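Local coordinates for sensor histidine kinase CitA (Klebsiella pneumoniae, PDB 1P0Z), which senses citrate through its periplasmic domain and, as a membrane-bound histidine kinase, probably phosphorylates the regulator CitB to induce the citrate-fermentation genes, at residues R11-I14 with Q15-I19. Numbering follows the deposited sequence.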
loop_
_atom_site.group_PDB
_atom_site.type_symbol
_atom_site.label_atom_id
_atom_site.label_comp_id
_atom_site.label_asym_id
_atom_site.label_seq_id
_atom_site.Cartn_x
_atom_site.Cartn_y
_atom_site.Cartn_z
ATOM N N ARG A 11 0.408 -5.275 11.681
ATOM C CA ARG A 11 1.652 -4.546 11.397
ATOM C C ARG A 11 1.544 -3.887 10.023
ATOM O O ARG A 11 1.904 -2.710 9.825
ATOM C CB ARG A 11 2.874 -5.504 11.418
ATOM C CG ARG A 11 3.596 -5.599 12.767
ATOM C CD ARG A 11 4.501 -4.347 13.002
ATOM N NE ARG A 11 5.686 -4.367 12.131
ATOM C CZ ARG A 11 6.350 -3.283 11.724
ATOM N NH1 ARG A 11 5.947 -2.056 12.100
ATOM N NH2 ARG A 11 7.419 -3.418 10.927
ATOM N N ALA A 12 1.014 -4.634 9.061
ATOM C CA ALA A 12 0.886 -4.080 7.707
ATOM C C ALA A 12 -0.100 -2.920 7.694
ATOM O O ALA A 12 0.147 -1.880 7.035
ATOM C CB ALA A 12 0.391 -5.187 6.750
ATOM N N LEU A 13 -1.212 -3.098 8.395
ATOM C CA LEU A 13 -2.250 -2.075 8.412
ATOM C C LEU A 13 -1.770 -0.785 9.081
ATOM O O LEU A 13 -1.997 0.317 8.549
ATOM C CB LEU A 13 -3.516 -2.617 9.086
ATOM C CG LEU A 13 -4.679 -1.627 9.230
ATOM C CD1 LEU A 13 -5.071 -1.063 7.857
ATOM C CD2 LEU A 13 -5.829 -2.361 9.926
ATOM N N ILE A 14 -1.089 -0.936 10.212
ATOM C CA ILE A 14 -0.584 0.227 10.934
ATOM C C ILE A 14 0.356 1.004 10.046
ATOM O O ILE A 14 0.247 2.217 9.949
ATOM C CB ILE A 14 0.149 -0.184 12.247
ATOM C CG1 ILE A 14 -0.886 -0.601 13.295
ATOM C CG2 ILE A 14 1.032 0.975 12.764
ATOM C CD1 ILE A 14 -1.848 0.523 13.691
ATOM N N GLN A 15 1.258 0.303 9.377
ATOM C CA GLN A 15 2.232 0.959 8.500
ATOM C C GLN A 15 1.543 1.635 7.305
ATOM O O GLN A 15 1.932 2.743 6.905
ATOM C CB GLN A 15 3.261 -0.043 7.991
ATOM C CG GLN A 15 4.211 -0.471 9.108
ATOM C CD GLN A 15 5.116 -1.593 8.643
ATOM O OE1 GLN A 15 6.241 -1.344 8.221
ATOM N NE2 GLN A 15 4.625 -2.832 8.689
ATOM N N ALA A 16 0.515 0.995 6.737
ATOM C CA ALA A 16 -0.154 1.615 5.584
ATOM C C ALA A 16 -0.882 2.887 5.996
ATOM O O ALA A 16 -0.932 3.849 5.234
ATOM C CB ALA A 16 -1.154 0.632 4.962
ATOM N N MET A 17 -1.472 2.848 7.169
ATOM C CA MET A 17 -2.156 4.033 7.684
ATOM C C MET A 17 -1.143 5.160 7.902
ATOM O O MET A 17 -1.395 6.309 7.509
ATOM C CB MET A 17 -2.911 3.683 8.963
ATOM C CG MET A 17 -4.097 2.802 8.654
ATOM S SD MET A 17 -4.998 2.334 10.110
ATOM C CE MET A 17 -5.641 3.924 10.591
ATOM N N GLN A 18 -0.009 4.843 8.511
ATOM C CA GLN A 18 1.007 5.852 8.787
ATOM C C GLN A 18 1.555 6.456 7.512
ATOM O O GLN A 18 1.689 7.676 7.397
ATOM C CB GLN A 18 2.161 5.233 9.585
ATOM C CG GLN A 18 1.761 4.917 10.979
ATOM C CD GLN A 18 2.846 4.209 11.741
ATOM O OE1 GLN A 18 3.417 3.226 11.263
ATOM N NE2 GLN A 18 3.127 4.688 12.938
ATOM N N ILE A 19 1.879 5.611 6.538
ATOM C CA ILE A 19 2.464 6.117 5.311
ATOM C C ILE A 19 1.448 6.945 4.546
ATOM O O ILE A 19 1.773 8.044 4.032
ATOM C CB ILE A 19 2.956 4.951 4.422
ATOM C CG1 ILE A 19 4.097 4.228 5.138
ATOM C CG2 ILE A 19 3.359 5.460 3.051
ATOM C CD1 ILE A 19 4.546 2.976 4.423
HETATM O O HOH W 1 8.315 -0.683 10.271
#
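Arg11 and Gln15, one turn apart on helix 6-20, lay their flat ends against each other: guanidinium and amide planes differ by only 15°, with Gln15 NE2 3.5 Å from Arg11 CZ, over the middle of the group. Bends at chi2 and chi3 (-77° and -72°) fold the arginine forward along the helix, over the glutamine amide. Water 1, in the guanidinium plane at its edge, closes the pair, accepting from Arg11 NH2 and donating to Gln15 OE1, at 3.0 Å each.

The carbonyl Arg11 O takes two bonds from the same residue. Gln15 N makes the usual helical one at 3.1 Å, while Gln15 NE2 comes in from the opposite face, 3.0 Å away and well above the carbonyl plane. The amide also bonds Tyr123 through NE2 and Ser48 through OE1, and Arg11 NH2 forms a salt bridge with Asp49.

Further round, Leu13 CD1 meets Met17 CG at 4.1 Å. Ala12 and Ala16 turn to the sheet, side chains about 6 Å from those of citrate-binding Arg103 and Lys105, respectively. With both ends of its buried amide bonded, Gln15 has a defined flip and links this PAS-like domain's helix 6-20 to strand 115-124 and to Ser48, just past helix 34-47.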